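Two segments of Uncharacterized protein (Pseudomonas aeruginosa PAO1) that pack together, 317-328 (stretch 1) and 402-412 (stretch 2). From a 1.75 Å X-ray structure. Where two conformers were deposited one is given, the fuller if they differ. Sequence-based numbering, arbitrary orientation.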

ATOM      1  N   VAL A 317       0.519  -4.062   8.466  1.00 13.29           N
ATOM      2  CA  VAL A 317       1.309  -2.865   8.700  1.00 12.34           C
ATOM      3  C   VAL A 317       2.705  -3.173   9.237  1.00 12.51           C
ATOM      4  O   VAL A 317       3.676  -2.551   8.831  1.00 13.56           O
ATOM      5  CB  VAL A 317       0.564  -1.896   9.655  1.00 13.38           C
ATOM      6  CG1 VAL A 317       1.439  -0.699  10.010  1.00 13.85           C
ATOM      7  CG2 VAL A 317      -0.741  -1.432   9.005  1.00 14.69           C
ATOM      8  N   ALA A 318       2.811  -4.141  10.146  1.00 14.43           N
ATOM      9  CA  ALA A 318       4.089  -4.413  10.805  1.00 16.13           C
ATOM     10  C   ALA A 318       5.110  -5.016   9.852  1.00 17.52           C
ATOM     11  O   ALA A 318       6.286  -5.130  10.191  1.00 16.61           O
ATOM     12  CB  ALA A 318       3.898  -5.317  12.057  1.00 17.26           C
ATOM     13  N   ASN A 319       4.659  -5.385   8.654  1.00 15.55           N
ATOM     14  CA  ASN A 319       5.559  -5.891   7.602  1.00 16.52           C
ATOM     15  C   ASN A 319       5.815  -4.924   6.451  1.00 18.94           C
ATOM     16  O   ASN A 319       6.484  -5.277   5.467  1.00 18.74           O
ATOM     17  CB  ASN A 319       5.019  -7.208   7.042  1.00 18.41           C
ATOM     18  CG  ASN A 319       5.043  -8.298   8.058  1.00 17.23           C
ATOM     19  OD1 ASN A 319       4.004  -8.822   8.449  1.00 21.04           O
ATOM     20  ND2 ASN A 319       6.234  -8.631   8.526  1.00 17.51           N
ATOM     21  N   SER A 320       5.291  -3.709   6.577  1.00 15.39           N
ATOM     22  CA  SER A 320       5.334  -2.739   5.491  1.00 16.32           C
ATOM     23  C   SER A 320       6.048  -1.471   5.918  1.00 17.52           C
ATOM     24  O   SER A 320       5.596  -0.767   6.824  1.00 14.88           O
ATOM     25  CB  SER A 320       3.916  -2.403   5.021  1.00 15.44           C
ATOM     26  OG  SER A 320       3.882  -1.124   4.407  1.00 17.52           O
ATOM     27  N   ALA A 321       7.170  -1.188   5.255  1.00 18.22           N
ATOM     28  CA  ALA A 321       7.956   0.001   5.560  1.00 17.97           C
ATOM     29  C   ALA A 321       7.143   1.251   5.260  1.00 15.87           C
ATOM     30  O   ALA A 321       7.139   2.205   6.038  1.00 15.27           O
ATOM     31  CB  ALA A 321       9.290  -0.003   4.767  1.00 13.94           C
ATOM     32  N   GLY A 322       6.438   1.240   4.132  1.00 15.98           N
ATOM     33  CA  GLY A 322       5.615   2.380   3.760  1.00 15.71           C
ATOM     34  C   GLY A 322       4.563   2.706   4.806  1.00 15.67           C
ATOM     35  O   GLY A 322       4.324   3.882   5.108  1.00 18.39           O
ATOM     36  N   ALA A 323       3.921   1.675   5.354  1.00 15.58           N
ATOM     37  CA  ALA A 323       2.866   1.883   6.339  1.00 14.58           C
ATOM     38  C   ALA A 323       3.452   2.326   7.672  1.00 20.46           C
ATOM     39  O   ALA A 323       2.950   3.271   8.299  1.00 18.76           O
ATOM     40  CB  ALA A 323       2.028   0.615   6.516  1.00 16.35           C
ATOM     41  N   LEU A 324       4.516   1.643   8.098  1.00 16.82           N
ATOM     42  CA  LEU A 324       5.150   1.929   9.381  1.00 19.81           C
ATOM     43  C   LEU A 324       5.773   3.310   9.403  1.00 17.92           C
ATOM     44  O   LEU A 324       5.933   3.904  10.470  1.00 20.43           O
ATOM     45  CB  LEU A 324       6.243   0.900   9.695  1.00 15.41           C
ATOM     46  CG  LEU A 324       5.733  -0.412  10.274  1.00 19.46           C
ATOM     47  CD1 LEU A 324       6.873  -1.418  10.378  1.00 18.88           C
ATOM     48  CD2 LEU A 324       5.059  -0.194  11.635  1.00 20.53           C
ATOM     49  N   GLU A 325       6.145   3.815   8.231  1.00 14.50           N
ATOM     50  CA  GLU A 325       6.774   5.131   8.153  1.00 15.72           C
ATOM     51  C   GLU A 325       5.823   6.260   8.548  1.00 15.44           C
ATOM     52  O   GLU A 325       6.252   7.390   8.752  1.00 16.58           O
ATOM     53  CB  GLU A 325       7.389   5.373   6.772  1.00 16.40           C
ATOM     54  CG  GLU A 325       8.754   4.710   6.612  1.00 16.63           C
ATOM     55  CD  GLU A 325       9.191   4.580   5.164  1.00 21.39           C
ATOM     56  OE1 GLU A 325       8.509   5.146   4.284  1.00 16.20           O
ATOM     57  OE2 GLU A 325      10.216   3.906   4.919  1.00 19.00           O
ATOM     58  N   LEU A 326       4.537   5.949   8.669  1.00 15.72           N
ATOM     59  CA  LEU A 326       3.571   6.914   9.179  1.00 15.79           C
ATOM     60  C   LEU A 326       3.692   7.087  10.698  1.00 16.23           C
ATOM     61  O   LEU A 326       3.114   8.007  11.272  1.00 16.36           O
ATOM     62  CB  LEU A 326       2.149   6.472   8.827  1.00 16.19           C
ATOM     63  CG  LEU A 326       0.978   7.284   9.394  1.00 23.63           C
ATOM     64  CD1 LEU A 326       1.011   8.708   8.836  1.00 20.14           C
ATOM     65  CD2 LEU A 326      -0.364   6.620   9.099  1.00 21.59           C
ATOM     66  N   ALA A 327       4.429   6.195  11.352  1.00 14.96           N
ATOM     67  CA  ALA A 327       4.543   6.259  12.812  1.00 17.67           C
ATOM     68  C   ALA A 327       5.196   7.578  13.232  1.00 16.46           C
ATOM     69  O   ALA A 327       6.043   8.099  12.513  1.00 15.60           O
ATOM     70  CB  ALA A 327       5.341   5.087  13.317  1.00 15.80           C
ATOM     71  N   PRO A 328       4.783   8.141  14.390  1.00 13.78           N
ATOM     72  CA  PRO A 328       5.416   9.391  14.834  1.00 14.67           C
ATOM     73  C   PRO A 328       6.948   9.292  14.908  1.00 16.02           C
ATOM     74  O   PRO A 328       7.492   8.291  15.374  1.00 18.41           O
ATOM     75  CB  PRO A 328       4.814   9.618  16.231  1.00 13.60           C
ATOM     76  CG  PRO A 328       3.431   9.028  16.121  1.00 13.52           C
ATOM     77  CD  PRO A 328       3.632   7.768  15.232  1.00 14.39           C
ATOM     78  N   ASP A 402      12.782 -10.299  14.574  1.00 20.29           N
ATOM     79  CA  ASP A 402      14.030  -9.823  13.974  1.00 20.40           C
ATOM     80  C   ASP A 402      13.692  -8.888  12.825  1.00 20.32           C
ATOM     81  O   ASP A 402      14.237  -7.798  12.715  1.00 18.16           O
ATOM     82  CB  ASP A 402      14.853 -10.979  13.390  1.00 17.56           C
ATOM     83  CG  ASP A 402      15.642 -11.748  14.435  1.00 25.50           C
ATOM     84  OD1 ASP A 402      15.848 -11.236  15.559  1.00 23.18           O
ATOM     85  OD2 ASP A 402      16.076 -12.876  14.109  1.00 23.48           O
ATOM     86  N   ASN A 403      12.813  -9.352  11.949  1.00 19.26           N
ATOM     87  CA  ASN A 403      12.409  -8.564  10.786  1.00 17.16           C
ATOM     88  C   ASN A 403      11.767  -7.253  11.210  1.00 19.53           C
ATOM     89  O   ASN A 403      12.108  -6.186  10.697  1.00 16.21           O
ATOM     90  CB  ASN A 403      11.436  -9.359   9.925  1.00 21.47           C
ATOM     91  CG  ASN A 403      11.317  -8.794   8.537  1.00 39.64           C
ATOM     92  OD1 ASN A 403      12.240  -8.920   7.735  1.00 42.72           O
ATOM     93  ND2 ASN A 403      10.184  -8.150   8.244  1.00 35.84           N
ATOM     94  N   PHE A 404      10.826  -7.344  12.146  1.00 18.59           N
ATOM     95  CA  PHE A 404      10.111  -6.166  12.626  1.00 16.44           C
ATOM     96  C   PHE A 404      11.043  -5.132  13.254  1.00 15.38           C
ATOM     97  O   PHE A 404      10.935  -3.941  12.964  1.00 16.26           O
ATOM     98  CB  PHE A 404       8.996  -6.571  13.603  1.00 19.13           C
ATOM     99  CG  PHE A 404       8.299  -5.403  14.240  1.00 17.00           C
ATOM    100  CD1 PHE A 404       7.515  -4.542  13.477  1.00 16.28           C
ATOM    101  CD2 PHE A 404       8.428  -5.153  15.596  1.00 18.38           C
ATOM    102  CE1 PHE A 404       6.878  -3.457  14.062  1.00 18.50           C
ATOM    103  CE2 PHE A 404       7.781  -4.070  16.183  1.00 15.75           C
ATOM    104  CZ  PHE A 404       7.008  -3.226  15.415  1.00 19.28           C
ATOM    105  N   GLU A 405      11.971  -5.569  14.109  1.00 16.97           N
ATOM    106  CA  GLU A 405      12.868  -4.609  14.752  1.00 19.32           C
ATOM    107  C   GLU A 405      13.799  -3.932  13.750  1.00 17.11           C
ATOM    108  O   GLU A 405      14.086  -2.726  13.859  1.00 16.43           O
ATOM    109  CB  GLU A 405      13.643  -5.274  15.903  1.00 19.05           C
ATOM    110  CG  GLU A 405      12.706  -5.738  17.010  1.00 20.02           C
ATOM    111  CD  GLU A 405      13.430  -6.349  18.189  1.00 31.73           C
ATOM    112  OE1 GLU A 405      14.671  -6.417  18.163  1.00 34.07           O
ATOM    113  OE2 GLU A 405      12.748  -6.762  19.144  1.00 26.38           O
ATOM    114  N   ASP A 406      14.283  -4.693  12.772  1.00 15.43           N
ATOM    115  CA  ASP A 406      15.106  -4.098  11.728  1.00 18.90           C
ATOM    116  C   ASP A 406      14.292  -3.080  10.918  1.00 16.13           C
ATOM    117  O   ASP A 406      14.825  -2.043  10.506  1.00 15.55           O
ATOM    118  CB  ASP A 406      15.711  -5.166  10.812  1.00 18.57           C
ATOM    119  CG  ASP A 406      17.078  -5.637  11.289  1.00 20.46           C
ATOM    120  OD1 ASP A 406      17.575  -5.042  12.261  1.00 20.73           O
ATOM    121  OD2 ASP A 406      17.663  -6.571  10.680  1.00 21.26           O
ATOM    122  N   LEU A 407      13.010  -3.370  10.697  1.00 15.99           N
ATOM    123  CA  LEU A 407      12.160  -2.446   9.943  0.60 16.29           C
ATOM    124  C   LEU A 407      11.980  -1.159  10.738  1.00 15.57           C
ATOM    125  O   LEU A 407      12.011  -0.074  10.178  1.00 17.26           O
ATOM    126  CB  LEU A 407      10.794  -3.054   9.598  0.60 17.98           C
ATOM    127  CG  LEU A 407      10.670  -4.024   8.417  0.60 17.36           C
ATOM    128  CD1 LEU A 407       9.212  -4.398   8.179  0.60 17.58           C
ATOM    129  CD2 LEU A 407      11.255  -3.431   7.145  0.60 21.68           C
ATOM    130  N   ILE A 408      11.804  -1.285  12.056  1.00 16.75           N
ATOM    131  CA  ILE A 408      11.691  -0.092  12.893  1.00 18.52           C
ATOM    132  C   ILE A 408      12.981   0.739  12.823  1.00 16.70           C
ATOM    133  O   ILE A 408      12.938   1.964  12.736  1.00 16.90           O
ATOM    134  CB  ILE A 408      11.339  -0.439  14.370  1.00 14.81           C
ATOM    135  CG1 ILE A 408       9.960  -1.100  14.458  1.00 17.76           C
ATOM    136  CG2 ILE A 408      11.361   0.824  15.250  1.00 17.24           C
ATOM    137  CD1 ILE A 408       8.814  -0.194  14.012  1.00 21.35           C
ATOM    138  N   ASP A 409      14.134   0.079  12.850  1.00 16.91           N
ATOM    139  CA  ASP A 409      15.394   0.816  12.789  1.00 17.10           C
ATOM    140  C   ASP A 409      15.522   1.535  11.439  1.00 17.93           C
ATOM    141  O   ASP A 409      15.999   2.678  11.363  1.00 18.48           O
ATOM    142  CB  ASP A 409      16.584  -0.118  13.071  1.00 16.92           C
ATOM    143  CG  ASP A 409      16.625  -0.579  14.527  1.00 19.55           C
ATOM    144  OD1 ASP A 409      15.883  -0.001  15.345  1.00 20.71           O
ATOM    145  OD2 ASP A 409      17.402  -1.498  14.860  1.00 19.08           O
ATOM    146  N   SER A 410      15.072   0.868  10.381  1.00 17.62           N
ATOM    147  CA  SER A 410      15.004   1.494   9.052  1.00 17.53           C
ATOM    148  C   SER A 410      14.153   2.758   9.023  1.00 17.22           C
ATOM    149  O   SER A 410      14.590   3.779   8.504  1.00 18.50           O
ATOM    150  CB  SER A 410      14.481   0.512   8.007  1.00 20.87           C
ATOM    151  OG  SER A 410      15.550  -0.133   7.345  1.00 35.39           O
ATOM    152  N   ILE A 411      12.932   2.698   9.550  1.00 19.59           N
ATOM    153  CA  ILE A 411      12.098   3.897   9.558  0.73 18.26           C
ATOM    154  C   ILE A 411      12.722   5.008  10.406  1.00 16.77           C
ATOM    155  O   ILE A 411      12.642   6.174  10.026  1.00 18.76           O
ATOM    156  CB  ILE A 411      10.606   3.646   9.981  0.73 19.25           C
ATOM    157  CG1 ILE A 411      10.461   3.569  11.504  0.73 18.60           C
ATOM    158  CG2 ILE A 411      10.025   2.430   9.262  0.73 22.32           C
ATOM    159  CD1 ILE A 411       9.034   3.754  11.991  0.73 20.36           C
ATOM    160  N   ALA A 412      13.347   4.664  11.533  1.00 17.11           N
ATOM    161  CA  ALA A 412      13.994   5.680  12.367  1.00 18.42           C
ATOM    162  C   ALA A 412      15.047   6.410  11.548  1.00 16.66           C
ATOM    163  O   ALA A 412      15.193   7.635  11.636  1.00 17.52           O
ATOM    164  CB  ALA A 412      14.626   5.046  13.612  1.00 19.93           C
TER
HETATM  165  O   HOH W   1       8.537  -7.134   5.710  1.00 30.26           O

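The contact between the two stretches is almost entirely apolar. No direct hydrogen bond crosses it, and it buries 445 Å² summed over both sides. Its centre is L324, whose side chain sits as a knob in a hole formed by F404, L407, I408 and I411 on the helix of stretch 2. CD1 of L324 lies 4.2 Å from F404 CE1, 4.3 Å from L407 CB and 4.3 Å from I408 CD1, while L324 CB approaches I411 CG2 at 4.1 Å. F404, L407, I408 and I411 recur along one side of the helix, at i, i+3, i+4 and i+7, so the pocket is built from two successive turns.

I411, the residue most covered by the other stretch, extends the apolar surface beyond this pocket. Its CG2 packs 3.7 Å from E325 CG, so the glutamate contributes its aliphatic portion here, its carboxylate oxygens being hydrogen-bonded elsewhere in the structure. The CD1 atom of I411 reaches A327 CB at 4.1 Å. At the other end, A318 CB meets F404 CD1 at 4.0 Å.

Several contacts pair backbone carbonyls with side-chain carbon. A318 O lies 3.6 Å from both F404 CD1 and L407 CD1, approaching the phenyl ring at its edge, near the ring plane. L324 O is similarly close to I411 CD1, at 3.5 Å; the same carbonyl accepts from A327 N at 2.9 Å within the turn from L324 to A327.

Polar linkage is indirect. Water 1 donates to N319 O at 2.8 Å and accepts from N403 ND2 at 3.2 Å, bridging the stretches beside the apolar core. Within stretch 1, S320 caps the short helix: its OG accepts from A323 N at 3.0 Å, satisfying an amide at the first turn. S320 N in turn donates to V317 O at 3.0 Å, closing the preceding type I turn.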